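Local coordinates for protein proline dehydrogenase (Bradyrhizobium japonicum USDA 110, PDB 3HAZ) that probably oxidises proline to glutamate in two steps, using FAD for the first oxidation to pyrroline-5-carboxylate and NAD for the aldehyde dehydrogenase step, at residues A[857-862]-A[894-899]; A[850-855]-A[875-880]; A[726-731]-A[748-753]; A[619-624]-A[669-674]. All blocks are in the same frame, centred on the assembly; numbering follows the deposited sequence.

Contact 1 of 4, residues A[857-862]-A[894-899]; sequences RLHFAG and VVRYRP
Arg-857, His-859 and Arg-896 gather at the margin of the mixed sheet in the aldehyde dehydrogenase section, where strands 857-861 and 891-897 flank strand 873-876 on its two sides. Because a whole strand lies between them, the backbones stay well apart, with the CA atoms of His-859 and Val-894 9.5 Å from each other, and the meeting is left to long side chains. Arg-857 NH1 comes within 4.0 Å of Arg-896 NH1. The two guanidinium planes are only 8° apart, each NH1 approaches the other group obliquely, and the chains themselves cross at about a right angle. His-859 NE2 sits at the edge of the Arg-896 guanidinium, near its plane, 4.4 Å from NH1. Arg-896 carries CG between its backbone N and carbonyl carbon (chi1 67°) and then bends at chi3, which turns the guanidinium back toward the middle strand. There Glu-876 explains the gathering: its carboxylate forms a salt bridge with Arg-896 NE, bonds His-859 NE2 and has a long, weak ion pair with Arg-857. Asp-808 gives Arg-896 NH2 a second salt bridge, so the positive charge of Arg-896 is probably well balanced. At His-859 the chain turns a corner, and His-859 and Phe-860 both face Ile-874 of the middle strand, the mark of a classic beta bulge in an outer strand of the sheet.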
loop_
_atom_site.group_PDB
_atom_site.type_symbol
_atom_site.label_atom_id
_atom_site.label_comp_id
_atom_site.label_asym_id
_atom_site.label_seq_id
_atom_site.Cartn_x
_atom_site.Cartn_y
_atom_site.Cartn_z
ATOM N N ARG A 857 -55.764 1.864 -36.696
ATOM C CA ARG A 857 -56.070 3.289 -36.610
ATOM C C ARG A 857 -54.877 4.125 -37.038
ATOM O O ARG A 857 -53.760 3.891 -36.594
ATOM C CB ARG A 857 -56.500 3.704 -35.195
ATOM C CG ARG A 857 -57.176 5.084 -35.168
ATOM C CD ARG A 857 -57.345 5.698 -33.767
ATOM N NE ARG A 857 -57.687 4.724 -32.732
ATOM C CZ ARG A 857 -58.180 5.044 -31.539
ATOM N NH1 ARG A 857 -58.450 4.093 -30.655
ATOM N NH2 ARG A 857 -58.413 6.314 -31.231
ATOM N N LEU A 858 -55.115 5.097 -37.911
ATOM C CA LEU A 858 -54.071 6.039 -38.282
ATOM C C LEU A 858 -54.094 7.240 -37.344
ATOM O O LEU A 858 -55.068 7.992 -37.319
ATOM C CB LEU A 858 -54.262 6.509 -39.721
ATOM C CG LEU A 858 -53.290 7.594 -40.186
ATOM C CD1 LEU A 858 -51.864 7.054 -40.278
ATOM C CD2 LEU A 858 -53.742 8.162 -41.523
ATOM N N HIS A 859 -53.033 7.421 -36.564
ATOM C CA HIS A 859 -52.947 8.600 -35.714
ATOM C C HIS A 859 -52.225 9.736 -36.430
ATOM O O HIS A 859 -52.497 10.902 -36.177
ATOM C CB HIS A 859 -52.272 8.286 -34.371
ATOM C CG HIS A 859 -53.166 7.585 -33.396
ATOM N ND1 HIS A 859 -54.180 8.227 -32.721
ATOM C CD2 HIS A 859 -53.200 6.295 -32.984
ATOM C CE1 HIS A 859 -54.800 7.367 -31.934
ATOM N NE2 HIS A 859 -54.226 6.186 -32.076
ATOM N N PHE A 860 -51.310 9.398 -37.331
ATOM C CA PHE A 860 -50.556 10.425 -38.039
ATOM C C PHE A 860 -49.916 9.896 -39.310
ATOM O O PHE A 860 -49.290 8.834 -39.309
ATOM C CB PHE A 860 -49.469 11.031 -37.136
ATOM C CG PHE A 860 -48.669 12.122 -37.799
ATOM C CD1 PHE A 860 -47.365 11.896 -38.207
ATOM C CD2 PHE A 860 -49.231 13.370 -38.028
ATOM C CE1 PHE A 860 -46.631 12.896 -38.821
ATOM C CE2 PHE A 860 -48.504 14.373 -38.642
ATOM C CZ PHE A 860 -47.203 14.136 -39.040
ATOM N N ALA A 861 -50.078 10.653 -40.388
ATOM C CA ALA A 861 -49.402 10.373 -41.644
ATOM C C ALA A 861 -48.814 11.684 -42.142
ATOM O O ALA A 861 -49.521 12.511 -42.710
ATOM C CB ALA A 861 -50.384 9.806 -42.662
ATOM N N GLY A 862 -47.522 11.882 -41.909
ATOM C CA GLY A 862 -46.880 13.145 -42.223
ATOM C C GLY A 862 -46.808 13.422 -43.714
ATOM O O GLY A 862 -47.008 12.522 -44.525
ATOM N N VAL A 894 -48.441 1.488 -32.144
ATOM C CA VAL A 894 -48.782 1.674 -30.736
ATOM C C VAL A 894 -49.887 0.732 -30.264
ATOM O O VAL A 894 -50.887 0.530 -30.949
ATOM C CB VAL A 894 -49.226 3.124 -30.446
ATOM C CG1 VAL A 894 -49.527 3.300 -28.960
ATOM C CG2 VAL A 894 -48.163 4.112 -30.908
ATOM N N VAL A 895 -49.695 0.163 -29.083
ATOM C CA VAL A 895 -50.721 -0.638 -28.433
ATOM C C VAL A 895 -50.953 -0.079 -27.021
ATOM O O VAL A 895 -50.002 0.113 -26.263
ATOM C CB VAL A 895 -50.284 -2.114 -28.324
ATOM C CG1 VAL A 895 -51.260 -2.901 -27.458
ATOM C CG2 VAL A 895 -50.154 -2.737 -29.704
ATOM N N ARG A 896 -52.202 0.198 -26.662
ATOM C CA ARG A 896 -52.481 0.621 -25.289
ATOM C C ARG A 896 -52.865 -0.598 -24.454
ATOM O O ARG A 896 -53.394 -1.569 -24.982
ATOM C CB ARG A 896 -53.545 1.733 -25.235
ATOM C CG ARG A 896 -54.952 1.329 -25.663
ATOM C CD ARG A 896 -55.883 2.534 -25.641
ATOM N NE ARG A 896 -55.699 3.378 -26.818
ATOM C CZ ARG A 896 -55.933 4.685 -26.850
ATOM N NH1 ARG A 896 -55.742 5.362 -27.976
ATOM N NH2 ARG A 896 -56.356 5.319 -25.761
ATOM N N TYR A 897 -52.570 -0.566 -23.157
ATOM C CA TYR A 897 -52.817 -1.734 -22.315
ATOM C C TYR A 897 -53.279 -1.359 -20.905
ATOM O O TYR A 897 -53.009 -0.258 -20.415
ATOM C CB TYR A 897 -51.565 -2.635 -22.243
ATOM C CG TYR A 897 -50.434 -2.059 -21.413
ATOM C CD1 TYR A 897 -50.212 -2.491 -20.106
ATOM C CD2 TYR A 897 -49.599 -1.075 -21.930
ATOM C CE1 TYR A 897 -49.186 -1.960 -19.337
ATOM C CE2 TYR A 897 -48.571 -0.538 -21.172
ATOM C CZ TYR A 897 -48.368 -0.984 -19.876
ATOM O OH TYR A 897 -47.350 -0.449 -19.118
ATOM N N ARG A 898 -53.973 -2.295 -20.261
ATOM C CA ARG A 898 -54.388 -2.152 -18.872
ATOM C C ARG A 898 -53.252 -2.594 -17.955
ATOM O O ARG A 898 -52.592 -3.596 -18.224
ATOM C CB ARG A 898 -55.643 -2.988 -18.605
ATOM N N PRO A 899 -53.020 -1.845 -16.866
ATOM C CA PRO A 899 -51.903 -2.081 -15.943
ATOM C C PRO A 899 -51.863 -3.513 -15.426
ATOM O O PRO A 899 -50.783 -4.048 -15.176
ATOM C CB PRO A 899 -52.200 -1.121 -14.787
ATOM C CG PRO A 899 -53.007 -0.036 -15.411
ATOM C CD PRO A 899 -53.860 -0.716 -16.435
#

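Contact 2 of 4, residues A[850-855]-A[875-880]; sequences ARMKTE and FELTEA
Met-852 presses its CB squarely onto the Phe-875 ring, and this CH-pi contact is the centre of the interface. The carbon stands 3.4 Å from the ring centroid and only 4° off the ring normal, close to all six ring carbons. Beyond it the methionine chain bends away, so the sulfur makes a more distant Met-aromatic approach, with SD 5.2 Å from the same centroid and 25° off the normal. Two aliphatic contacts add to this. Lys-853 CG lies in the ring plane at the edge, 3.9 Å from Phe-875 CE2; away from the ring, Met-852 SD meets Leu-877 CD1 at 4.1 Å. With an alanine at Phe-875, Met-852 CB would probably lose the flat surface it rests on and a gap would open between helix and strand. The polar link is indirect: one water donates to Glu-855 O at 3.0 Å and also bonds Thr-878 OG1 at 2.9 Å. Together these contacts lay the C-terminal part of helix 839-855 against the end of strand 873-876 and the loop after it. Strand 891-897 adds its own side chains to the layer, Ile-891 touching Phe-875 and His-893 touching both Met-852 and Leu-877.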
loop_
_atom_site.group_PDB
_atom_site.type_symbol
_atom_site.label_atom_id
_atom_site.label_comp_id
_atom_site.label_asym_id
_atom_site.label_seq_id
_atom_site.Cartn_x
_atom_site.Cartn_y
_atom_site.Cartn_z
ATOM N N ALA A 850 -49.810 1.295 -46.588
ATOM C CA ALA A 850 -51.105 1.057 -47.223
ATOM C C ALA A 850 -51.883 -0.027 -46.478
ATOM O O ALA A 850 -53.070 0.128 -46.196
ATOM C CB ALA A 850 -50.921 0.672 -48.686
ATOM N N ARG A 851 -51.200 -1.120 -46.155
ATOM C CA ARG A 851 -51.812 -2.228 -45.434
ATOM C C ARG A 851 -52.289 -1.814 -44.041
ATOM O O ARG A 851 -53.387 -2.175 -43.615
ATOM C CB ARG A 851 -50.824 -3.391 -45.328
ATOM C CG ARG A 851 -51.358 -4.606 -44.589
ATOM N N MET A 852 -51.457 -1.059 -43.331
ATOM C CA MET A 852 -51.781 -0.628 -41.979
ATOM C C MET A 852 -52.975 0.318 -41.966
ATOM O O MET A 852 -53.791 0.278 -41.049
ATOM C CB MET A 852 -50.570 0.033 -41.305
ATOM C CG MET A 852 -49.530 -0.935 -40.763
ATOM S SD MET A 852 -50.123 -2.055 -39.468
ATOM C CE MET A 852 -50.529 -3.495 -40.459
ATOM N N LYS A 853 -53.081 1.168 -42.983
ATOM C CA LYS A 853 -54.233 2.061 -43.080
ATOM C C LYS A 853 -55.567 1.306 -43.118
ATOM O O LYS A 853 -56.580 1.816 -42.639
ATOM C CB LYS A 853 -54.125 2.969 -44.305
ATOM C CG LYS A 853 -53.081 4.056 -44.188
ATOM C CD LYS A 853 -53.258 5.079 -45.296
ATOM C CE LYS A 853 -52.053 5.997 -45.389
ATOM N NZ LYS A 853 -52.019 6.685 -46.704
ATOM N N THR A 854 -55.578 0.102 -43.692
ATOM C CA THR A 854 -56.816 -0.681 -43.760
ATOM C C THR A 854 -56.978 -1.646 -42.589
ATOM O O THR A 854 -58.038 -2.262 -42.441
ATOM C CB THR A 854 -56.932 -1.511 -45.062
ATOM O OG1 THR A 854 -55.939 -2.540 -45.060
ATOM C CG2 THR A 854 -56.771 -0.637 -46.297
ATOM N N GLU A 855 -55.934 -1.783 -41.769
ATOM C CA GLU A 855 -55.945 -2.725 -40.646
ATOM C C GLU A 855 -55.911 -2.095 -39.254
ATOM O O GLU A 855 -56.255 -2.752 -38.275
ATOM C CB GLU A 855 -54.779 -3.712 -40.743
ATOM C CG GLU A 855 -55.176 -5.091 -41.210
ATOM C CD GLU A 855 -54.765 -5.353 -42.638
ATOM O OE1 GLU A 855 -55.637 -5.279 -43.528
ATOM O OE2 GLU A 855 -53.564 -5.622 -42.866
ATOM N N PHE A 875 -49.398 4.278 -36.285
ATOM C CA PHE A 875 -50.591 3.446 -36.296
ATOM C C PHE A 875 -50.795 2.875 -34.908
ATOM O O PHE A 875 -49.829 2.582 -34.196
ATOM C CB PHE A 875 -50.457 2.294 -37.298
ATOM C CG PHE A 875 -50.378 2.739 -38.723
ATOM C CD1 PHE A 875 -49.154 2.817 -39.369
ATOM C CD2 PHE A 875 -51.526 3.079 -39.420
ATOM C CE1 PHE A 875 -49.081 3.233 -40.682
ATOM C CE2 PHE A 875 -51.456 3.492 -40.732
ATOM C CZ PHE A 875 -50.235 3.566 -41.365
ATOM N N GLU A 876 -52.054 2.718 -34.525
ATOM C CA GLU A 876 -52.377 2.012 -33.295
ATOM C C GLU A 876 -52.980 0.661 -33.645
ATOM O O GLU A 876 -53.920 0.569 -34.435
ATOM C CB GLU A 876 -53.336 2.823 -32.410
ATOM C CG GLU A 876 -53.862 2.037 -31.210
ATOM C CD GLU A 876 -54.595 2.905 -30.197
ATOM O OE1 GLU A 876 -54.674 4.135 -30.396
ATOM O OE2 GLU A 876 -55.082 2.353 -29.191
ATOM N N LEU A 877 -52.411 -0.382 -33.061
ATOM C CA LEU A 877 -52.859 -1.746 -33.264
ATOM C C LEU A 877 -53.828 -2.117 -32.158
ATOM O O LEU A 877 -53.722 -1.615 -31.038
ATOM C CB LEU A 877 -51.657 -2.690 -33.178
ATOM C CG LEU A 877 -50.765 -2.983 -34.387
ATOM C CD1 LEU A 877 -50.808 -1.865 -35.427
ATOM C CD2 LEU A 877 -49.321 -3.293 -33.918
ATOM N N THR A 878 -54.751 -3.021 -32.466
ATOM C CA THR A 878 -55.605 -3.621 -31.452
ATOM C C THR A 878 -54.763 -4.525 -30.568
ATOM O O THR A 878 -54.896 -4.516 -29.346
ATOM C CB THR A 878 -56.725 -4.464 -32.091
ATOM O OG1 THR A 878 -57.627 -3.607 -32.801
ATOM C CG2 THR A 878 -57.492 -5.226 -31.026
ATOM N N GLU A 879 -53.892 -5.309 -31.196
ATOM C CA GLU A 879 -52.963 -6.157 -30.456
ATOM C C GLU A 879 -51.601 -6.238 -31.152
ATOM O O GLU A 879 -51.502 -6.049 -32.367
ATOM C CB GLU A 879 -53.553 -7.553 -30.249
ATOM C CG GLU A 879 -53.951 -8.251 -31.530
ATOM C CD GLU A 879 -54.724 -9.528 -31.273
ATOM O OE1 GLU A 879 -54.878 -9.906 -30.092
ATOM O OE2 GLU A 879 -55.176 -10.155 -32.256
ATOM N N ALA A 880 -50.560 -6.517 -30.371
ATOM C CA ALA A 880 -49.190 -6.509 -30.872
ATOM C C ALA A 880 -49.002 -7.541 -31.975
ATOM O O ALA A 880 -48.188 -7.354 -32.875
ATOM C CB ALA A 880 -48.208 -6.764 -29.738
HETATM O O HOH W 1 -56.517 -2.690 -35.287
#

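Contact 3 of 4, residues A[726-731]-A[748-753]; sequences PDIAGV and AAKDGP
Lys-750 meets Ile-728 in a partly buried contact between two loops of a beta-alpha-beta unit, in the NAD-binding, Rossmann-like part of the aldehyde dehydrogenase section. Residues 726-731 lead into strand 730-734, and residues 748-753 leave the end of helix 737-749 on the way to strand 757-760. The lysine reaches across as an extended chain, its terminal torsion near 180° (chi4 -176°), and brings NZ to 3.5 Å from Ile-728 CG1 and 3.7 Å from CD1. The two side chains cross at about a right angle, the ammonium end lying against the isoleucine's longer branch. A water bridges the segments: it accepts from Lys-750 NZ at 2.8 Å and donates a weak bond to Ile-728 O. The stronger hold on NZ comes from hydrogen bonds to Thr-723 O and His-725 O, carbonyls at the end of helix 716-724 and just beyond it. The helix end and the loop after it also meet the second subunit, where Arg-745 of that subunit makes a salt bridge with Asp-751 and bonds the carbonyls of Ala-748 and Lys-750. The side chain of Ile-728 is about 10 Å from the bound NAD, too far to touch it. Two carbonyl oxygens and a water surround NZ, and its place beside the C-terminal end of a helix would probably suit the helix dipole.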
loop_
_atom_site.group_PDB
_atom_site.type_symbol
_atom_site.label_atom_id
_atom_site.label_comp_id
_atom_site.label_asym_id
_atom_site.label_seq_id
_atom_site.Cartn_x
_atom_site.Cartn_y
_atom_site.Cartn_z
ATOM N N PRO A 726 -14.090 -22.012 -49.706
ATOM C CA PRO A 726 -13.605 -23.049 -48.782
ATOM C C PRO A 726 -12.468 -22.612 -47.852
ATOM O O PRO A 726 -12.266 -23.246 -46.812
ATOM C CB PRO A 726 -13.100 -24.148 -49.736
ATOM C CG PRO A 726 -12.842 -23.427 -51.031
ATOM C CD PRO A 726 -13.984 -22.460 -51.105
ATOM N N ASP A 727 -11.737 -21.562 -48.215
ATOM C CA ASP A 727 -10.550 -21.170 -47.456
ATOM C C ASP A 727 -10.768 -20.098 -46.385
ATOM O O ASP A 727 -9.819 -19.685 -45.721
ATOM C CB ASP A 727 -9.444 -20.693 -48.397
ATOM C CG ASP A 727 -8.895 -21.807 -49.262
ATOM O OD1 ASP A 727 -9.117 -22.993 -48.926
ATOM O OD2 ASP A 727 -8.241 -21.481 -50.277
ATOM N N ILE A 728 -11.996 -19.639 -46.207
ATOM C CA ILE A 728 -12.222 -18.578 -45.226
ATOM C C ILE A 728 -12.344 -19.132 -43.804
ATOM O O ILE A 728 -12.793 -20.262 -43.611
ATOM C CB ILE A 728 -13.431 -17.716 -45.591
ATOM C CG1 ILE A 728 -14.703 -18.565 -45.602
ATOM C CG2 ILE A 728 -13.200 -17.044 -46.947
ATOM C CD1 ILE A 728 -15.944 -17.807 -45.198
ATOM N N ALA A 729 -11.943 -18.329 -42.818
ATOM C CA ALA A 729 -11.859 -18.777 -41.431
ATOM C C ALA A 729 -13.018 -18.277 -40.562
ATOM O O ALA A 729 -13.110 -18.602 -39.377
ATOM C CB ALA A 729 -10.536 -18.342 -40.822
ATOM N N GLY A 730 -13.896 -17.478 -41.145
ATOM C CA GLY A 730 -15.017 -16.953 -40.392
ATOM C C GLY A 730 -15.701 -15.811 -41.104
ATOM O O GLY A 730 -15.163 -15.242 -42.065
ATOM N N VAL A 731 -16.898 -15.483 -40.625
ATOM C CA VAL A 731 -17.723 -14.450 -41.225
ATOM C C VAL A 731 -18.317 -13.530 -40.153
ATOM O O VAL A 731 -18.925 -13.986 -39.181
ATOM C CB VAL A 731 -18.855 -15.066 -42.067
ATOM C CG1 VAL A 731 -19.826 -13.991 -42.547
ATOM C CG2 VAL A 731 -18.274 -15.848 -43.252
ATOM N N ALA A 748 -22.470 -24.088 -43.114
ATOM C CA ALA A 748 -22.693 -25.425 -42.575
ATOM C C ALA A 748 -22.605 -26.505 -43.652
ATOM O O ALA A 748 -22.315 -27.661 -43.354
ATOM C CB ALA A 748 -24.034 -25.497 -41.865
ATOM N N ALA A 749 -22.870 -26.121 -44.898
ATOM C CA ALA A 749 -22.827 -27.055 -46.017
ATOM C C ALA A 749 -21.417 -27.578 -46.289
ATOM O O ALA A 749 -21.240 -28.729 -46.680
ATOM C CB ALA A 749 -23.406 -26.399 -47.277
ATOM N N LYS A 750 -20.412 -26.734 -46.076
ATOM C CA LYS A 750 -19.035 -27.102 -46.396
ATOM C C LYS A 750 -18.587 -28.331 -45.613
ATOM O O LYS A 750 -19.107 -28.609 -44.531
ATOM C CB LYS A 750 -18.096 -25.934 -46.105
ATOM C CG LYS A 750 -18.558 -24.609 -46.690
ATOM C CD LYS A 750 -17.751 -23.458 -46.121
ATOM C CE LYS A 750 -17.867 -22.213 -46.985
ATOM N NZ LYS A 750 -16.998 -21.112 -46.471
ATOM N N ASP A 751 -17.611 -29.055 -46.161
ATOM C CA ASP A 751 -17.034 -30.210 -45.482
ATOM C C ASP A 751 -15.856 -29.815 -44.604
ATOM O O ASP A 751 -15.358 -30.623 -43.825
ATOM C CB ASP A 751 -16.585 -31.265 -46.497
ATOM C CG ASP A 751 -17.746 -32.027 -47.092
ATOM O OD1 ASP A 751 -18.819 -32.074 -46.449
ATOM O OD2 ASP A 751 -17.584 -32.582 -48.201
ATOM N N GLY A 752 -15.408 -28.571 -44.732
ATOM C CA GLY A 752 -14.258 -28.106 -43.978
ATOM C C GLY A 752 -14.562 -27.815 -42.516
ATOM O O GLY A 752 -15.561 -28.282 -41.973
ATOM N N PRO A 753 -13.676 -27.058 -41.858
ATOM C CA PRO A 753 -13.888 -26.625 -40.474
ATOM C C PRO A 753 -15.215 -25.898 -40.290
ATOM O O PRO A 753 -15.683 -25.208 -41.201
ATOM C CB PRO A 753 -12.738 -25.650 -40.246
ATOM C CG PRO A 753 -11.628 -26.198 -41.099
ATOM C CD PRO A 753 -12.322 -26.729 -42.340
HETATM O O HOH W 2 -15.895 -21.610 -43.964
#

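Contact 4 of 4, residues A[619-624]-A[669-674]; sequences RYYAAQ and QVTAAL
Tyr-621 of helix 604-629 lies against Thr-671 and Ala-672 of helix 664-675, a buried helix-helix contact in the NAD-binding part of the aldehyde dehydrogenase section. Helix 664-675 is the crossover between the parallel strands 641-656 and 679-683, so the tyrosine packs on a helix of the Rossmann-like layer. The helices come close here, the CA atoms of Tyr-621 and Ala-672 being 6.1 Å apart, and the small alanine leaves room for the ring. From CB the tyrosine places CG opposite its own carbonyl carbon (chi1 -67°), which sends the ring across to the other helix. The CD2-CE2 side of the ring carries the contact. Thr-671 OG1 lies at the ring edge, in the ring plane, 3.6 Å from CD2, and the same CD2 is 4.0 Å from Ala-672 CB. The next atom, CE2, approaches that methyl at 3.9 Å. Ala-672 CB thus stands over one face, displaced toward the rim, 4.2 Å from the ring centroid and 24° off the normal, in a CH-pi contact. At the tip, OH takes a hydrogen bond from Gly-969 N, which helps fix the ring's direction, and the rings of Phe-617 and Tyr-973 also meet it. The tyrosine side chain is about 9 Å from that of Glu-760, a predicted active-site residue, and about 10 Å from the bound NAD. The threonine hydroxyl at the ring edge is itself held within its helix: Thr-671 OG1 hydrogen-bonds the carbonyl O of Leu-667, one turn earlier.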
loop_
_atom_site.group_PDB
_atom_site.type_symbol
_atom_site.label_atom_id
_atom_site.label_comp_id
_atom_site.label_asym_id
_atom_site.label_seq_id
_atom_site.Cartn_x
_atom_site.Cartn_y
_atom_site.Cartn_z
ATOM N N ARG A 619 -10.342 2.980 -31.559
ATOM C CA ARG A 619 -9.602 3.172 -30.315
ATOM C C ARG A 619 -9.960 2.112 -29.281
ATOM O O ARG A 619 -9.101 1.624 -28.562
ATOM C CB ARG A 619 -9.826 4.578 -29.755
ATOM C CG ARG A 619 -9.358 5.686 -30.684
ATOM C CD ARG A 619 -9.139 7.002 -29.954
ATOM N NE ARG A 619 -8.681 8.039 -30.877
ATOM C CZ ARG A 619 -9.483 8.919 -31.468
ATOM N NH1 ARG A 619 -10.787 8.900 -31.217
ATOM N NH2 ARG A 619 -8.983 9.819 -32.304
ATOM N N TYR A 620 -11.234 1.746 -29.225
ATOM C CA TYR A 620 -11.693 0.747 -28.273
ATOM C C TYR A 620 -11.174 -0.654 -28.609
ATOM O O TYR A 620 -10.667 -1.363 -27.736
ATOM C CB TYR A 620 -13.221 0.740 -28.185
ATOM C CG TYR A 620 -13.744 -0.318 -27.240
ATOM C CD1 TYR A 620 -13.629 -0.168 -25.862
ATOM C CD2 TYR A 620 -14.326 -1.477 -27.726
ATOM C CE1 TYR A 620 -14.102 -1.147 -24.992
ATOM C CE2 TYR A 620 -14.796 -2.458 -26.867
ATOM C CZ TYR A 620 -14.679 -2.287 -25.505
ATOM O OH TYR A 620 -15.145 -3.271 -24.667
ATOM N N TYR A 621 -11.296 -1.062 -29.868
ATOM C CA TYR A 621 -10.733 -2.350 -30.258
ATOM C C TYR A 621 -9.206 -2.353 -30.123
ATOM O O TYR A 621 -8.601 -3.380 -29.795
ATOM C CB TYR A 621 -11.180 -2.765 -31.666
ATOM C CG TYR A 621 -12.662 -3.054 -31.747
ATOM C CD1 TYR A 621 -13.345 -3.570 -30.650
ATOM C CD2 TYR A 621 -13.376 -2.824 -32.919
ATOM C CE1 TYR A 621 -14.705 -3.829 -30.709
ATOM C CE2 TYR A 621 -14.734 -3.086 -32.990
ATOM C CZ TYR A 621 -15.393 -3.586 -31.881
ATOM O OH TYR A 621 -16.744 -3.849 -31.941
ATOM N N ALA A 622 -8.577 -1.206 -30.358
ATOM C CA ALA A 622 -7.131 -1.138 -30.169
ATOM C C ALA A 622 -6.811 -1.399 -28.703
ATOM O O ALA A 622 -5.896 -2.159 -28.381
ATOM C CB ALA A 622 -6.576 0.207 -30.618
ATOM N N ALA A 623 -7.589 -0.784 -27.814
ATOM C CA ALA A 623 -7.353 -0.896 -26.377
ATOM C C ALA A 623 -7.636 -2.301 -25.853
ATOM O O ALA A 623 -6.855 -2.847 -25.079
ATOM C CB ALA A 623 -8.184 0.145 -25.611
ATOM N N GLN A 624 -8.770 -2.875 -26.252
ATOM C CA GLN A 624 -9.102 -4.246 -25.871
ATOM C C GLN A 624 -8.114 -5.208 -26.526
ATOM O O GLN A 624 -7.749 -6.232 -25.951
ATOM C CB GLN A 624 -10.535 -4.609 -26.282
ATOM C CG GLN A 624 -11.630 -3.797 -25.585
ATOM C CD GLN A 624 -11.577 -3.906 -24.069
ATOM O OE1 GLN A 624 -11.394 -2.910 -23.369
ATOM N NE2 GLN A 624 -11.734 -5.118 -23.555
ATOM N N GLN A 669 -16.502 -3.880 -37.730
ATOM C CA GLN A 669 -16.306 -5.288 -38.050
ATOM C C GLN A 669 -14.908 -5.541 -38.600
ATOM O O GLN A 669 -14.260 -6.517 -38.237
ATOM C CB GLN A 669 -17.357 -5.754 -39.059
ATOM C CG GLN A 669 -18.783 -5.605 -38.554
ATOM C CD GLN A 669 -19.792 -6.290 -39.441
ATOM O OE1 GLN A 669 -20.690 -6.970 -38.953
ATOM N NE2 GLN A 669 -19.650 -6.122 -40.754
ATOM N N VAL A 670 -14.450 -4.655 -39.477
ATOM C CA VAL A 670 -13.166 -4.841 -40.146
ATOM C C VAL A 670 -11.978 -4.727 -39.189
ATOM O O VAL A 670 -11.114 -5.606 -39.162
ATOM C CB VAL A 670 -13.006 -3.874 -41.330
ATOM C CG1 VAL A 670 -11.565 -3.888 -41.838
ATOM C CG2 VAL A 670 -13.971 -4.259 -42.451
ATOM N N THR A 671 -11.955 -3.662 -38.388
ATOM C CA THR A 671 -10.864 -3.433 -37.446
ATOM C C THR A 671 -10.844 -4.468 -36.321
ATOM O O THR A 671 -9.786 -4.794 -35.799
ATOM C CB THR A 671 -10.900 -2.013 -36.836
ATOM O OG1 THR A 671 -12.142 -1.811 -36.145
ATOM C CG2 THR A 671 -10.733 -0.949 -37.919
ATOM N N ALA A 672 -12.008 -4.988 -35.950
ATOM C CA ALA A 672 -12.052 -6.053 -34.954
ATOM C C ALA A 672 -11.314 -7.286 -35.469
ATOM O O ALA A 672 -10.444 -7.823 -34.787
ATOM C CB ALA A 672 -13.478 -6.405 -34.608
ATOM N N ALA A 673 -11.682 -7.730 -36.670
ATOM C CA ALA A 673 -11.060 -8.893 -37.308
ATOM C C ALA A 673 -9.558 -8.684 -37.474
ATOM O O ALA A 673 -8.755 -9.552 -37.122
ATOM C CB ALA A 673 -11.717 -9.163 -38.665
ATOM N N LEU A 674 -9.188 -7.526 -38.010
ATOM C CA LEU A 674 -7.787 -7.143 -38.149
ATOM C C LEU A 674 -7.051 -7.141 -36.813
ATOM O O LEU A 674 -5.930 -7.662 -36.707
ATOM C CB LEU A 674 -7.676 -5.762 -38.797
ATOM C CG LEU A 674 -7.988 -5.652 -40.287
ATOM C CD1 LEU A 674 -8.073 -4.184 -40.694
ATOM C CD2 LEU A 674 -6.950 -6.409 -41.134
#

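Overall arrangement
All four contacts belong to the aldehyde dehydrogenase section and form two groups. Along the chain contact 4 comes first, then contact 3, and then contacts 1 and 2, whose segments alternate. Contacts 1 and 2 have centres 9 Å apart and share strand 873-876, where Glu-876 links them; helix 839-855 packs on a sheet in which strand 873-876 has 857-861 and 891-897 as its neighbours. Contacts 3 and 4, with centres 23 Å apart, lie in the NAD-binding part at different elements, their nearest atoms about 7 Å apart. The groups are separated by over 40 Å between centres and do not touch, so the two pairs report on different sheets of this section.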